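Local coordinates for protein cleavage and polyadenylation specificity factor 100 KD subunit (Methanosarcina mazei, PDB 2XR1) that probably terminates archaeal transcription by cutting nascent RNA at the polymerase exit channel, as a homodimeric nuclease of the metallo-beta-lactamase superfamily that needs two zinc ions, at residues 163-168 with 305-310; 243-248 with 353-358. All blocks are in the same frame, centred on the assembly; numbering follows the deposited sequence.

Overall arrangement
From the N terminus the chain first makes two KH domains, and then helix 159-173, which carries residues 163-168. Contact 1 brings this helix against residues 305-310, where strand 308-310 lies at one edge of one of the two mixed sheets of the metallo-beta-lactamase fold, and so closes a loop of 136 residues. Within that loop lies 243-248, which follows strand 240-242 of the same sheet. Its partner, 353-358, comes later, after strand 348-352 of the second sheet, so the two contacts cross rather than nest. Contact 2 thereby joins the two sheets at the zinc site. The centres of contact 1 and contact 2 are about 23 Å apart, and the two do not touch.

Contact 1. Residues 163-168 with 305-310; sequences KEILKT and LKHTIP
Helix 159-173 docks on the edge of the metallo-beta-lactamase domain, where helix 299-306 turns into the short strand 308-310, and Ile-165 meets the ring of His-307 there. The contact is apolar: no hydrogen bond or salt bridge crosses between 163-168 and 305-310. Ile-165 lays both branches on the imidazole. Ile-165 CD1 sits over one face in a CH-pi contact, 4.0 Å from the centroid of the His-307 ring and displaced toward the rim, while Ile-165 CG2 comes within 3.5 Å of His-307 CD2. With CG1 beside the backbone N (chi1 -67°) and CG2 anti to it, the two methyls reach different parts of the ring. Ile-165 CD1 also lies 3.8 Å from the carbonyl O of Lys-306. The next residue, Leu-166, adds a second apolar touch, its CD2 methyl 4.0 Å from Ile-309 CD1.

A hydrogen bond between His-307 ND1 and Lys-303 O holds the imidazole, and the ring of Phe-258 meets it at about 50°. Arg-162, from the same helix as Ile-165, supplies polar links by bonding to the carbonyl oxygens of Lys-306 and Thr-308, and Lys-306 NZ pairs with Glu-161. Beyond the contact, helix 146-157 packs on Leu-305 and Lys-306, helix 270-290 lies against Leu-305 and Thr-308, and strand 266-268 runs parallel to 308-310.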
# COMPACT_ATOMS: atom_id res chain seq x y z
N LYS B 163 -15.86 17.43 24.82
CA LYS B 163 -15.92 18.71 24.12
C LYS B 163 -14.57 19.03 23.47
O LYS B 163 -14.51 19.51 22.34
CB LYS B 163 -16.37 19.82 25.05
CG LYS B 163 -16.53 21.17 24.36
CD LYS B 163 -16.87 22.31 25.32
CE LYS B 163 -16.77 23.70 24.68
NZ LYS B 163 -16.89 24.80 25.72
N GLU B 164 -13.49 18.73 24.17
CA GLU B 164 -12.17 19.02 23.65
C GLU B 164 -11.78 18.12 22.50
O GLU B 164 -11.16 18.59 21.55
CB GLU B 164 -11.14 18.93 24.78
CG GLU B 164 -9.78 19.52 24.43
CD GLU B 164 -9.81 21.03 24.02
OE1 GLU B 164 -10.13 21.92 24.89
OE2 GLU B 164 -9.51 21.31 22.82
N ILE B 165 -12.15 16.84 22.57
CA ILE B 165 -11.92 15.92 21.47
C ILE B 165 -12.75 16.31 20.26
O ILE B 165 -12.29 16.16 19.14
CB ILE B 165 -12.30 14.48 21.86
CG1 ILE B 165 -11.38 13.94 22.94
CG2 ILE B 165 -12.24 13.50 20.65
CD1 ILE B 165 -12.01 12.85 23.70
N LEU B 166 -13.99 16.78 20.45
CA LEU B 166 -14.79 17.24 19.32
C LEU B 166 -14.16 18.47 18.67
O LEU B 166 -14.16 18.57 17.44
CB LEU B 166 -16.24 17.55 19.72
CG LEU B 166 -17.17 16.36 20.07
CD1 LEU B 166 -18.59 16.81 20.21
CD2 LEU B 166 -17.09 15.25 19.06
N LYS B 167 -13.61 19.38 19.46
CA LYS B 167 -12.98 20.56 18.89
C LYS B 167 -11.78 20.19 18.05
O LYS B 167 -11.52 20.83 17.03
CB LYS B 167 -12.49 21.50 19.97
CG LYS B 167 -13.53 22.39 20.57
CD LYS B 167 -12.85 23.46 21.45
CE LYS B 167 -13.47 23.54 22.84
NZ LYS B 167 -12.53 24.20 23.80
N THR B 168 -11.03 19.18 18.49
CA THR B 168 -9.77 18.82 17.82
C THR B 168 -10.08 18.14 16.49
O THR B 168 -9.52 18.47 15.46
CB THR B 168 -8.83 17.95 18.75
OG1 THR B 168 -8.44 18.74 19.89
CG2 THR B 168 -7.56 17.53 18.03
N LEU B 305 -15.06 5.06 23.21
CA LEU B 305 -16.40 5.62 23.32
C LEU B 305 -16.33 7.15 23.37
O LEU B 305 -17.17 7.83 22.81
CB LEU B 305 -17.12 5.06 24.54
CG LEU B 305 -18.51 5.55 24.91
CD1 LEU B 305 -19.50 5.28 23.80
CD2 LEU B 305 -18.95 4.87 26.22
N LYS B 306 -15.32 7.71 24.05
CA LYS B 306 -15.12 9.16 24.11
C LYS B 306 -14.84 9.72 22.74
O LYS B 306 -15.02 10.91 22.49
CB LYS B 306 -13.93 9.52 25.00
CG LYS B 306 -14.26 9.52 26.44
CD LYS B 306 -13.12 10.08 27.30
CE LYS B 306 -12.09 9.01 27.67
NZ LYS B 306 -11.46 9.29 28.96
N HIS B 307 -14.37 8.87 21.84
CA HIS B 307 -14.10 9.30 20.48
C HIS B 307 -15.15 8.85 19.51
O HIS B 307 -14.99 9.04 18.32
CB HIS B 307 -12.73 8.77 20.03
CG HIS B 307 -11.58 9.41 20.74
ND1 HIS B 307 -11.28 9.15 22.05
CD2 HIS B 307 -10.68 10.33 20.32
CE1 HIS B 307 -10.23 9.88 22.42
NE2 HIS B 307 -9.84 10.60 21.38
N THR B 308 -16.23 8.24 19.97
CA THR B 308 -17.23 7.81 19.03
C THR B 308 -18.24 8.93 18.73
O THR B 308 -18.78 9.56 19.65
CB THR B 308 -17.99 6.56 19.50
OG1 THR B 308 -17.06 5.52 19.81
CG2 THR B 308 -18.95 6.05 18.42
N ILE B 309 -18.51 9.13 17.44
CA ILE B 309 -19.50 10.10 16.98
C ILE B 309 -20.61 9.44 16.17
O ILE B 309 -20.43 9.06 15.02
CB ILE B 309 -18.83 11.21 16.15
CG1 ILE B 309 -17.65 11.82 16.93
CG2 ILE B 309 -19.83 12.25 15.79
CD1 ILE B 309 -16.74 12.68 16.08
N PRO B 310 -21.77 9.24 16.76
CA PRO B 310 -22.81 8.55 16.01
C PRO B 310 -23.41 9.40 14.94
O PRO B 310 -23.56 10.57 15.16
CB PRO B 310 -23.88 8.29 17.05
CG PRO B 310 -23.62 9.33 18.18
CD PRO B 310 -22.14 9.47 18.19

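Contact 2. Residues 243-248 with 353-358; sequences VTHAHL and TGDYKY. With ZN (zinc ion), chain E; ZN (zinc ion), chain F.
His-245 and Asp-355 converge on a zinc ion in the dinuclear centre of the metallo-beta-lactamase fold, where 243-248 supplies the first two histidines of the HxHxDH motif and 353-358 brings the bridging aspartate. Asp-355 shows how the site is built. Asp-355 CB lies 3.5 Å from His-245 CE1, the ring carbon between the two nitrogens. CG stands beside its own backbone N (chi1 -67°), which directs the carboxylate at both metals. OD1 binds neither zinc. Asp-355 OD2 does all the bridging, at 2.3 Å from the chain E zinc and 2.1 Å from the chain F zinc.

The chain E ion is also held by His-245 NE2 and by His-247 ND1, the two histidines thus using different ring nitrogens, and His-332 completes its set. Asp-249, His-250 and His-607 complete the other. His-245 NE2 is 3.2 Å from Asp-355 OD2, but this is the spacing of two ligands on one metal, not a hydrogen bond; the ring and carboxylate planes stand 51° apart. His-247 is the residue just before helix 248-251, at its N-cap position.

Behind the ligands the backbones are close: the CA atoms of Thr-244 and Gly-354 lie 5.7 Å apart, and the glycine has a positive phi. Thr-244 also serves as second shell, linked through OG1 to Asp-212. That same hydroxyl oxygen, Thr-244 OG1, fixes the rotation of the imidazole, accepting a hydrogen bond from His-245 ND1 at 3.1 Å, tilted 24° from the ring plane.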
# COMPACT_ATOMS: atom_id res chain seq x y z
N VAL B 243 -17.05 2.32 11.60
CA VAL B 243 -17.50 0.99 12.00
C VAL B 243 -18.84 0.76 11.29
O VAL B 243 -19.82 1.49 11.50
CB VAL B 243 -17.65 0.90 13.53
CG1 VAL B 243 -18.21 -0.42 13.92
CG2 VAL B 243 -16.29 1.18 14.26
N THR B 244 -18.88 -0.27 10.46
CA THR B 244 -20.03 -0.52 9.63
C THR B 244 -21.17 -1.15 10.42
O THR B 244 -22.33 -0.86 10.16
CB THR B 244 -19.67 -1.46 8.49
OG1 THR B 244 -19.20 -2.66 9.06
CG2 THR B 244 -18.60 -0.89 7.59
N HIS B 245 -20.84 -2.02 11.39
CA HIS B 245 -21.84 -2.59 12.27
C HIS B 245 -21.13 -3.20 13.47
O HIS B 245 -19.92 -3.28 13.50
CB HIS B 245 -22.76 -3.62 11.58
CG HIS B 245 -22.08 -4.86 11.10
ND1 HIS B 245 -21.21 -4.87 10.02
CD2 HIS B 245 -22.17 -6.14 11.52
CE1 HIS B 245 -20.79 -6.11 9.82
NE2 HIS B 245 -21.37 -6.90 10.70
N ALA B 246 -21.91 -3.64 14.45
CA ALA B 246 -21.37 -3.93 15.78
C ALA B 246 -20.67 -5.25 15.91
O ALA B 246 -20.09 -5.49 16.94
CB ALA B 246 -22.47 -3.85 16.83
N HIS B 247 -20.70 -6.09 14.89
CA HIS B 247 -20.09 -7.41 15.02
C HIS B 247 -18.60 -7.33 15.36
O HIS B 247 -17.87 -6.51 14.82
CB HIS B 247 -20.32 -8.26 13.78
CG HIS B 247 -21.67 -8.90 13.71
ND1 HIS B 247 -22.30 -9.15 12.52
CD2 HIS B 247 -22.49 -9.36 14.68
CE1 HIS B 247 -23.46 -9.74 12.76
NE2 HIS B 247 -23.60 -9.87 14.06
N LEU B 248 -18.17 -8.19 16.27
CA LEU B 248 -16.79 -8.24 16.69
C LEU B 248 -15.81 -8.29 15.52
O LEU B 248 -14.81 -7.61 15.55
CB LEU B 248 -16.55 -9.36 17.69
CG LEU B 248 -16.82 -8.84 19.11
CD1 LEU B 248 -17.01 -9.96 20.10
CD2 LEU B 248 -15.73 -7.84 19.57
N THR B 353 -20.05 -1.91 1.43
CA THR B 353 -21.35 -2.42 1.85
C THR B 353 -21.34 -2.85 3.28
O THR B 353 -22.38 -2.84 3.92
CB THR B 353 -21.83 -3.66 1.02
OG1 THR B 353 -20.88 -4.69 1.19
CG2 THR B 353 -21.95 -3.34 -0.47
N GLY B 354 -20.19 -3.23 3.81
CA GLY B 354 -20.16 -3.97 5.09
C GLY B 354 -20.94 -5.27 4.84
O GLY B 354 -21.03 -5.72 3.68
N ASP B 355 -21.47 -5.85 5.91
CA ASP B 355 -22.33 -7.01 5.82
C ASP B 355 -23.75 -6.48 5.53
O ASP B 355 -24.14 -5.46 6.10
CB ASP B 355 -22.27 -7.81 7.12
CG ASP B 355 -20.88 -8.46 7.39
OD1 ASP B 355 -20.03 -8.33 6.47
OD2 ASP B 355 -20.66 -9.09 8.50
N TYR B 356 -24.49 -7.12 4.63
CA TYR B 356 -25.80 -6.66 4.29
C TYR B 356 -26.73 -7.76 3.88
O TYR B 356 -26.27 -8.83 3.50
CB TYR B 356 -25.73 -5.66 3.16
CG TYR B 356 -25.25 -6.17 1.83
CD1 TYR B 356 -23.89 -6.17 1.51
CD2 TYR B 356 -26.16 -6.55 0.85
CE1 TYR B 356 -23.45 -6.60 0.26
CE2 TYR B 356 -25.76 -6.97 -0.41
CZ TYR B 356 -24.40 -7.00 -0.70
OH TYR B 356 -23.98 -7.40 -1.94
N LYS B 357 -28.03 -7.47 3.91
CA LYS B 357 -29.05 -8.38 3.41
C LYS B 357 -30.06 -7.65 2.54
O LYS B 357 -30.89 -6.89 3.03
CB LYS B 357 -29.76 -9.09 4.55
CG LYS B 357 -30.70 -10.20 4.07
CD LYS B 357 -30.78 -11.39 5.05
CE LYS B 357 -31.78 -12.50 4.63
NZ LYS B 357 -31.24 -13.43 3.59
N TYR B 358 -30.02 -7.97 1.25
CA TYR B 358 -30.92 -7.39 0.27
C TYR B 358 -32.22 -8.10 0.25
O TYR B 358 -32.54 -8.73 -0.71
CB TYR B 358 -30.26 -7.44 -1.11
CG TYR B 358 -30.93 -6.61 -2.18
CD1 TYR B 358 -31.39 -5.33 -1.90
CD2 TYR B 358 -31.06 -7.08 -3.48
CE1 TYR B 358 -32.00 -4.58 -2.86
CE2 TYR B 358 -31.65 -6.32 -4.46
CZ TYR B 358 -32.12 -5.07 -4.13
OH TYR B 358 -32.70 -4.28 -5.06
ZN ZN E . -21.69 -9.07 10.59
ZN ZN F . -18.86 -9.86 9.26